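Local coordinates for protein putative methyltransferase (Porphyromonas gingivalis, PDB 3LL7) that is a putative methyltransferase, probably transferring methyl groups from S-adenosylmethionine to a substrate not yet identified, at residues A[17-30]-A[34-48]. Numbering follows the deposited sequence. Where two conformers were deposited one is given.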
ATOM      1  N   TRP A  17      23.047  19.219 -16.034  1.00 10.62           N
ATOM      2  CA  TRP A  17      23.007  20.543 -15.386  1.00 10.37           C
ATOM      3  C   TRP A  17      22.460  20.481 -13.938  1.00 11.35           C
ATOM      4  O   TRP A  17      22.978  21.173 -13.052  1.00 10.58           O
ATOM      5  CB  TRP A  17      22.166  21.519 -16.196  1.00 10.34           C
ATOM      6  CG  TRP A  17      22.799  21.960 -17.506  1.00  8.77           C
ATOM      7  CD1 TRP A  17      24.124  22.317 -17.734  1.00 10.66           C
ATOM      8  CD2 TRP A  17      22.115  22.141 -18.740  1.00  9.56           C
ATOM      9  NE1 TRP A  17      24.278  22.675 -19.067  1.00 12.75           N
ATOM     10  CE2 TRP A  17      23.060  22.586 -19.693  1.00 11.29           C
ATOM     11  CE3 TRP A  17      20.779  21.962 -19.133  1.00  9.33           C
ATOM     12  CZ2 TRP A  17      22.717  22.845 -21.039  1.00 11.11           C
ATOM     13  CZ3 TRP A  17      20.422  22.219 -20.479  1.00 10.67           C
ATOM     14  CH2 TRP A  17      21.397  22.666 -21.411  1.00 11.25           C
ATOM     15  N   ALA A  18      21.440  19.647 -13.713  1.00 10.97           N
ATOM     16  CA  ALA A  18      20.874  19.452 -12.348  1.00 11.36           C
ATOM     17  C   ALA A  18      21.919  18.953 -11.376  1.00 12.14           C
ATOM     18  O   ALA A  18      21.918  19.335 -10.200  1.00 12.28           O
ATOM     19  CB  ALA A  18      19.727  18.470 -12.371  1.00 11.08           C
ATOM     20  N   LYS A  19      22.800  18.087 -11.868  1.00 12.96           N
ATOM     21  CA  LYS A  19      23.904  17.588 -11.060  1.00 14.39           C
ATOM     22  C   LYS A  19      25.034  18.610 -10.885  1.00 13.87           C
ATOM     23  O   LYS A  19      25.526  18.835  -9.769  1.00 12.74           O
ATOM     24  CB  LYS A  19      24.446  16.296 -11.688  1.00 15.38           C
ATOM     25  CG  LYS A  19      25.710  15.772 -11.030  1.00 19.01           C
ATOM     26  CD  LYS A  19      26.072  14.374 -11.536  1.00 24.35           C
ATOM     27  CE  LYS A  19      27.369  13.885 -10.891  1.00 29.49           C
ATOM     28  NZ  LYS A  19      27.656  12.475 -11.286  1.00 32.25           N
ATOM     29  N   LEU A  20      25.465  19.209 -11.994  1.00 13.88           N
ATOM     30  CA  LEU A  20      26.563  20.197 -11.961  1.00 13.72           C
ATOM     31  C   LEU A  20      26.199  21.367 -11.034  1.00 14.03           C
ATOM     32  O   LEU A  20      27.042  21.862 -10.281  1.00 13.68           O
ATOM     33  CB  LEU A  20      26.845  20.714 -13.384  1.00 13.67           C
ATOM     34  CG  LEU A  20      27.980  21.726 -13.503  1.00 13.86           C
ATOM     35  CD1 LEU A  20      29.265  21.095 -13.032  1.00 14.51           C
ATOM     36  CD2 LEU A  20      28.129  22.225 -14.953  1.00 11.62           C
ATOM     37  N   TYR A  21      24.933  21.787 -11.066  1.00 13.82           N
ATOM     38  CA  TYR A  21      24.515  22.985 -10.332  1.00 14.78           C
ATOM     39  C   TYR A  21      23.649  22.624  -9.136  1.00 14.84           C
ATOM     40  O   TYR A  21      22.877  23.449  -8.646  1.00 15.08           O
ATOM     41  CB  TYR A  21      23.813  23.990 -11.267  1.00 15.12           C
ATOM     42  CG  TYR A  21      24.700  24.468 -12.394  1.00 16.12           C
ATOM     43  CD1 TYR A  21      25.844  25.240 -12.133  1.00 19.56           C
ATOM     44  CD2 TYR A  21      24.424  24.122 -13.728  1.00 16.76           C
ATOM     45  CE1 TYR A  21      26.673  25.672 -13.165  1.00 20.73           C
ATOM     46  CE2 TYR A  21      25.262  24.552 -14.780  1.00 18.55           C
ATOM     47  CZ  TYR A  21      26.380  25.326 -14.488  1.00 20.25           C
ATOM     48  OH  TYR A  21      27.227  25.753 -15.500  1.00 21.16           O
ATOM     49  N   ALA A  22      23.821  21.397  -8.654  1.00 15.93           N
ATOM     50  CA  ALA A  22      22.988  20.835  -7.574  1.00 17.75           C
ATOM     51  C   ALA A  22      22.893  21.721  -6.326  1.00 19.13           C
ATOM     52  O   ALA A  22      21.875  21.690  -5.633  1.00 18.71           O
ATOM     53  CB  ALA A  22      23.465  19.440  -7.184  1.00 17.14           C
ATOM     54  N   ASN A  23      23.935  22.505  -6.062  1.00 20.90           N
ATOM     55  CA  ASN A  23      24.001  23.300  -4.821  1.00 23.39           C
ATOM     56  C   ASN A  23      23.295  24.662  -4.921  1.00 23.75           C
ATOM     57  O   ASN A  23      23.269  25.435  -3.952  1.00 24.79           O
ATOM     58  CB  ASN A  23      25.457  23.468  -4.335  1.00 23.65           C
ATOM     59  CG  ASN A  23      26.326  24.296  -5.292  1.00 27.26           C
ATOM     60  OD1 ASN A  23      25.968  24.553  -6.454  1.00 29.63           O
ATOM     61  ND2 ASN A  23      27.495  24.719  -4.799  1.00 30.97           N
ATOM     62  N   GLN A  24      22.753  24.969  -6.097  1.00 22.89           N
ATOM     63  CA  GLN A  24      21.977  26.191  -6.270  1.00 22.03           C
ATOM     64  C   GLN A  24      20.487  25.945  -5.971  1.00 21.40           C
ATOM     65  O   GLN A  24      19.945  24.895  -6.321  1.00 21.96           O
ATOM     66  CB  GLN A  24      22.176  26.742  -7.679  1.00 21.97           C
ATOM     67  CG  GLN A  24      23.646  27.032  -8.008  1.00 22.56           C
ATOM     68  CD  GLN A  24      23.837  27.791  -9.290  1.00 23.84           C
ATOM     69  OE1 GLN A  24      22.876  28.192  -9.949  1.00 23.10           O
ATOM     70  NE2 GLN A  24      25.099  27.988  -9.671  1.00 26.91           N
ATOM     71  N   SER A  25      19.827  26.908  -5.336  1.00 20.01           N
ATOM     72  CA  SER A  25      18.374  26.810  -5.102  1.00 19.18           C
ATOM     73  C   SER A  25      17.660  26.927  -6.449  1.00 18.44           C
ATOM     74  O   SER A  25      18.252  27.436  -7.415  1.00 17.91           O
ATOM     75  CB  SER A  25      17.913  27.938  -4.190  1.00 18.94           C
ATOM     76  OG  SER A  25      18.067  29.179  -4.854  1.00 18.35           O
ATOM     77  N   PRO A  26      16.391  26.489  -6.532  1.00 17.16           N
ATOM     78  CA  PRO A  26      15.684  26.662  -7.811  1.00 16.86           C
ATOM     79  C   PRO A  26      15.608  28.131  -8.275  1.00 16.97           C
ATOM     80  O   PRO A  26      15.672  28.402  -9.472  1.00 17.13           O
ATOM     81  CB  PRO A  26      14.275  26.084  -7.517  1.00 17.35           C
ATOM     82  CG  PRO A  26      14.523  25.070  -6.429  1.00 16.82           C
ATOM     83  CD  PRO A  26      15.588  25.699  -5.563  1.00 17.39           C
ATOM     84  N   ASP A  27      15.489  29.079  -7.350  1.00 16.47           N
ATOM     85  CA  ASP A  27      15.454  30.483  -7.767  1.00 16.95           C
ATOM     86  C   ASP A  27      16.809  30.925  -8.286  1.00 16.22           C
ATOM     87  O   ASP A  27      16.890  31.712  -9.243  1.00 16.66           O
ATOM     88  CB  ASP A  27      14.966  31.409  -6.651  1.00 17.46           C
ATOM     89  CG  ASP A  27      13.445  31.606  -6.675  1.00 20.21           C
ATOM     90  OD1 ASP A  27      12.747  30.979  -7.504  1.00 22.88           O
ATOM     91  OD2 ASP A  27      12.926  32.387  -5.849  1.00 26.27           O
ATOM     92  N   ARG A  28      17.873  30.416  -7.668  1.00 14.99           N
ATOM     93  CA  ARG A  28      19.221  30.775  -8.138  1.00 15.03           C
ATOM     94  C   ARG A  28      19.472  30.201  -9.530  1.00 14.84           C
ATOM     95  O   ARG A  28      20.025  30.881 -10.389  1.00 14.78           O
ATOM     96  CB  ARG A  28      20.311  30.350  -7.154  1.00 15.02           C
ATOM     97  CG  ARG A  28      21.692  30.732  -7.648  1.00 14.23           C
ATOM     98  CD  ARG A  28      22.739  30.774  -6.565  1.00 15.93           C
ATOM     99  NE  ARG A  28      24.031  31.118  -7.169  1.00 13.98           N
ATOM    100  CZ  ARG A  28      25.175  31.253  -6.501  1.00 15.73           C
ATOM    101  NH1 ARG A  28      25.223  31.041  -5.197  1.00 15.10           N
ATOM    102  NH2 ARG A  28      26.282  31.571  -7.152  1.00 14.53           N
ATOM    103  N   ILE A  29      19.022  28.967  -9.772  1.00 14.74           N
ATOM    104  CA  ILE A  29      19.104  28.388 -11.115  1.00 15.21           C
ATOM    105  C   ILE A  29      18.505  29.349 -12.135  1.00 16.21           C
ATOM    106  O   ILE A  29      19.101  29.648 -13.172  1.00 16.61           O
ATOM    107  CB  ILE A  29      18.368  27.033 -11.192  1.00 14.95           C
ATOM    108  CG1 ILE A  29      19.092  25.980 -10.341  1.00 14.55           C
ATOM    109  CG2 ILE A  29      18.205  26.594 -12.647  1.00 15.66           C
ATOM    110  CD1 ILE A  29      20.495  25.587 -10.834  1.00 12.69           C
ATOM    111  N   LEU A  30      17.327  29.859 -11.798  1.00 17.29           N
ATOM    112  CA  LEU A  30      16.540  30.699 -12.680  1.00 19.16           C
ATOM    113  C   LEU A  30      17.179  32.067 -12.973  1.00 19.93           C
ATOM    114  O   LEU A  30      17.321  32.463 -14.134  1.00 20.79           O
ATOM    115  CB  LEU A  30      15.150  30.902 -12.042  1.00 18.38           C
ATOM    116  CG  LEU A  30      13.957  30.061 -12.494  1.00 20.07           C
ATOM    117  CD1 LEU A  30      14.315  28.611 -12.815  1.00 20.69           C
ATOM    118  CD2 LEU A  30      12.726  30.137 -11.535  1.00 19.74           C
ATOM    119  N   ASN A  34      25.155  30.321 -14.201  0.50 14.01           N
ATOM    120  CA  ASN A  34      25.428  29.040 -14.775  0.50 12.95           C
ATOM    121  C   ASN A  34      25.292  29.144 -16.297  0.50 12.83           C
ATOM    122  O   ASN A  34      24.892  30.167 -16.858  0.50 13.50           O
ATOM    123  CB  ASN A  34      24.480  27.985 -14.188  0.50 12.36           C
ATOM    124  CG  ASN A  34      23.035  28.344 -14.374  0.50 11.56           C
ATOM    125  OD1 ASN A  34      22.592  28.559 -15.501  0.50  7.87           O
ATOM    126  ND2 ASN A  34      22.291  28.447 -13.265  0.50  8.94           N
ATOM    127  N   ASP A  35      25.650  28.052 -16.929  1.00 13.11           N
ATOM    128  CA  ASP A  35      25.685  27.847 -18.391  1.00 12.79           C
ATOM    129  C   ASP A  35      24.411  27.220 -18.952  1.00 12.63           C
ATOM    130  O   ASP A  35      24.417  26.676 -20.072  1.00 13.01           O
ATOM    131  CB  ASP A  35      26.859  26.964 -18.733  1.00 12.27           C
ATOM    132  CG  ASP A  35      28.183  27.618 -18.391  1.00 13.07           C
ATOM    133  OD1 ASP A  35      28.292  28.860 -18.536  1.00 11.51           O
ATOM    134  OD2 ASP A  35      29.095  26.893 -17.977  1.00 11.50           O
ATOM    135  N   ILE A  36      23.336  27.269 -18.183  1.00 12.87           N
ATOM    136  CA  ILE A  36      22.068  26.705 -18.645  1.00 12.24           C
ATOM    137  C   ILE A  36      21.358  27.701 -19.553  1.00 12.90           C
ATOM    138  O   ILE A  36      21.102  28.833 -19.147  1.00 13.30           O
ATOM    139  CB  ILE A  36      21.144  26.343 -17.463  1.00 12.22           C
ATOM    140  CG1 ILE A  36      21.873  25.492 -16.417  1.00 12.12           C
ATOM    141  CG2 ILE A  36      19.845  25.653 -17.966  1.00 12.07           C
ATOM    142  CD1 ILE A  36      21.147  25.444 -15.083  1.00 10.58           C
ATOM    143  N   PRO A  37      21.015  27.289 -20.791  1.00 13.21           N
ATOM    144  CA  PRO A  37      20.298  28.222 -21.643  1.00 13.79           C
ATOM    145  C   PRO A  37      18.979  28.581 -20.979  1.00 14.36           C
ATOM    146  O   PRO A  37      18.430  27.764 -20.222  1.00 13.69           O
ATOM    147  CB  PRO A  37      20.057  27.416 -22.933  1.00 14.59           C
ATOM    148  CG  PRO A  37      21.153  26.448 -22.973  1.00 12.66           C
ATOM    149  CD  PRO A  37      21.445  26.091 -21.525  1.00 13.25           C
ATOM    150  N   PRO A  38      18.477  29.806 -21.230  1.00 14.90           N
ATOM    151  CA  PRO A  38      17.258  30.308 -20.586  1.00 15.53           C
ATOM    152  C   PRO A  38      16.100  29.333 -20.669  1.00 15.82           C
ATOM    153  O   PRO A  38      15.405  29.118 -19.669  1.00 16.52           O
ATOM    154  CB  PRO A  38      16.927  31.564 -21.397  1.00 15.77           C
ATOM    155  CG  PRO A  38      18.226  32.033 -21.922  1.00 16.03           C
ATOM    156  CD  PRO A  38      19.010  30.773 -22.217  1.00 16.09           C
ATOM    157  N   GLU A  39      15.900  28.734 -21.846  1.00 15.18           N
ATOM    158  CA  GLU A  39      14.744  27.858 -22.070  1.00 14.16           C
ATOM    159  C   GLU A  39      14.766  26.543 -21.265  1.00 13.68           C
ATOM    160  O   GLU A  39      13.752  25.865 -21.175  1.00 14.50           O
ATOM    161  CB  GLU A  39      14.528  27.611 -23.568  1.00 14.48           C
ATOM    162  CG  GLU A  39      15.576  26.773 -24.274  1.00 15.27           C
ATOM    163  CD  GLU A  39      16.766  27.598 -24.825  1.00 17.95           C
ATOM    164  OE1 GLU A  39      17.067  28.712 -24.324  1.00 19.05           O
ATOM    165  OE2 GLU A  39      17.412  27.120 -25.780  1.00 19.88           O
ATOM    166  N   TYR A  40      15.920  26.183 -20.688  1.00 11.86           N
ATOM    167  CA  TYR A  40      16.050  24.955 -19.889  1.00 11.11           C
ATOM    168  C   TYR A  40      16.137  25.182 -18.381  1.00 11.26           C
ATOM    169  O   TYR A  40      16.144  24.228 -17.605  1.00 10.92           O
ATOM    170  CB  TYR A  40      17.282  24.108 -20.347  1.00 10.88           C
ATOM    171  CG  TYR A  40      17.202  23.680 -21.796  1.00 11.96           C
ATOM    172  CD1 TYR A  40      16.187  22.826 -22.231  1.00 13.27           C
ATOM    173  CD2 TYR A  40      18.129  24.129 -22.733  1.00 10.92           C
ATOM    174  CE1 TYR A  40      16.097  22.443 -23.551  1.00 13.45           C
ATOM    175  CE2 TYR A  40      18.068  23.739 -24.052  1.00 13.47           C
ATOM    176  CZ  TYR A  40      17.027  22.913 -24.465  1.00 12.49           C
ATOM    177  OH  TYR A  40      16.933  22.523 -25.780  1.00 13.83           O
ATOM    178  N   ARG A  41      16.211  26.434 -17.945  1.00 11.00           N
ATOM    179  CA  ARG A  41      16.395  26.695 -16.507  1.00 11.28           C
ATOM    180  C   ARG A  41      15.227  26.199 -15.628  1.00 11.70           C
ATOM    181  O   ARG A  41      15.452  25.617 -14.563  1.00 11.12           O
ATOM    182  CB  ARG A  41      16.665  28.185 -16.283  1.00 11.50           C
ATOM    183  CG  ARG A  41      18.069  28.553 -16.728  1.00 14.53           C
ATOM    184  CD  ARG A  41      18.301  30.037 -16.676  1.00 15.69           C
ATOM    185  NE  ARG A  41      19.715  30.279 -16.950  1.00 18.48           N
ATOM    186  CZ  ARG A  41      20.358  31.395 -16.640  1.00 24.40           C
ATOM    187  NH1 ARG A  41      19.716  32.385 -16.032  1.00 26.07           N
ATOM    188  NH2 ARG A  41      21.656  31.510 -16.910  1.00 25.91           N
ATOM    189  N   ALA A  42      13.987  26.415 -16.070  1.00 11.79           N
ATOM    190  CA  ALA A  42      12.836  25.875 -15.330  1.00 12.08           C
ATOM    191  C   ALA A  42      12.917  24.347 -15.164  1.00 12.21           C
ATOM    192  O   ALA A  42      12.678  23.830 -14.062  1.00 11.61           O
ATOM    193  CB  ALA A  42      11.478  26.288 -15.978  1.00 11.60           C
ATOM    194  N   ALA A  43      13.250  23.639 -16.247  1.00 12.14           N
ATOM    195  CA  ALA A  43      13.361  22.182 -16.197  1.00 12.15           C
ATOM    196  C   ALA A  43      14.446  21.767 -15.190  1.00 12.15           C
ATOM    197  O   ALA A  43      14.245  20.830 -14.424  1.00 11.72           O
ATOM    198  CB  ALA A  43      13.689  21.612 -17.593  1.00 12.44           C
ATOM    199  N   VAL A  44      15.614  22.428 -15.229  1.00 11.30           N
ATOM    200  CA  VAL A  44      16.676  22.122 -14.266  1.00 11.55           C
ATOM    201  C   VAL A  44      16.239  22.465 -12.832  1.00 11.64           C
ATOM    202  O   VAL A  44      16.411  21.655 -11.915  1.00 11.77           O
ATOM    203  CB  VAL A  44      18.035  22.822 -14.614  1.00 10.48           C
ATOM    204  CG1 VAL A  44      19.053  22.593 -13.500  1.00 11.53           C
ATOM    205  CG2 VAL A  44      18.578  22.307 -15.980  1.00 11.51           C
ATOM    206  N   ALA A  45      15.676  23.662 -12.642  1.00 12.84           N
ATOM    207  CA  ALA A  45      15.156  24.054 -11.329  1.00 13.21           C
ATOM    208  C   ALA A  45      14.140  23.057 -10.814  1.00 14.07           C
ATOM    209  O   ALA A  45      14.155  22.719  -9.630  1.00 14.62           O
ATOM    210  CB  ALA A  45      14.546  25.455 -11.365  1.00 13.71           C
ATOM    211  N   THR A  46      13.269  22.587 -11.703  1.00 13.75           N
ATOM    212  CA  THR A  46      12.240  21.613 -11.328  1.00 14.73           C
ATOM    213  C   THR A  46      12.867  20.323 -10.791  1.00 14.27           C
ATOM    214  O   THR A  46      12.395  19.798  -9.782  1.00 14.89           O
ATOM    215  CB  THR A  46      11.269  21.315 -12.496  1.00 14.86           C
ATOM    216  OG1 THR A  46      10.557  22.511 -12.843  1.00 15.51           O
ATOM    217  CG2 THR A  46      10.270  20.238 -12.127  1.00 15.19           C
ATOM    218  N   GLN A  47      13.899  19.809 -11.470  1.00 14.60           N
ATOM    219  CA  GLN A  47      14.596  18.589 -11.019  1.00 14.09           C
ATOM    220  C   GLN A  47      15.256  18.797  -9.658  1.00 14.28           C
ATOM    221  O   GLN A  47      15.117  17.955  -8.752  1.00 15.72           O
ATOM    222  CB  GLN A  47      15.639  18.103 -12.033  1.00 14.46           C
ATOM    223  CG  GLN A  47      15.061  17.637 -13.358  1.00 14.99           C
ATOM    224  CD  GLN A  47      14.024  16.534 -13.195  1.00 14.79           C
ATOM    225  OE1 GLN A  47      14.355  15.435 -12.752  1.00 15.72           O
ATOM    226  NE2 GLN A  47      12.769  16.817 -13.554  1.00 14.09           N
ATOM    227  N   ILE A  48      15.937  19.931  -9.495  1.00 12.76           N
ATOM    228  CA  ILE A  48      16.531  20.268  -8.213  1.00 11.55           C
ATOM    229  C   ILE A  48      15.457  20.397  -7.118  1.00 12.64           C
ATOM    230  O   ILE A  48      15.612  19.805  -6.047  1.00 11.72           O
ATOM    231  CB  ILE A  48      17.441  21.526  -8.306  1.00 10.94           C
ATOM    232  CG1 ILE A  48      18.654  21.200  -9.186  1.00  9.30           C
ATOM    233  CG2 ILE A  48      17.863  21.994  -6.917  1.00  9.49           C
ATOM    234  CD1 ILE A  48      19.497  22.413  -9.630  1.00  6.70           C
TER
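I29 pushes its side chain as a knob into a hole formed by R41, V44, A45 and I48. Its CD1 meets I48 CD1 at 3.5 Å. CG2, anti to the backbone N, turns to the 41-45 backbone. L30 CD1 presses on A45 CB at 3.5 Å, and P26 CB packs there too. The axes of helical segments 26-30 and 38-48 run nearly antiparallel, 8.6 Å apart at closest. I36 touches two rings: CG1 lies over one face of W17, and CD1 touches Y21. W17 also packs on V44 CG2 and, through CH2, on P37 CD at 3.4 Å. Looser places are A22 O, 4.2 Å from I48 CG2, and exposed D35 by the Y21 hydroxyl. Y21 OH accepts from D35 N at 3.1 Å. In the N34 conformer described, one of two deposited, CB sits over one face of Y21, OD1 accepts from I36 N in an Asx turn, and ND2 bonds weakly to I29 O and Q24 OE1. Q24 NE2 is hydrogen-bonded to S33 O. R41, extended from CG to NE, gives NE to I36 O and NH1 to L30 O. Its guanidinium thus links the end of helix 26-31 with the loop, which probably fixes the loop against the helix beside an apolar centre.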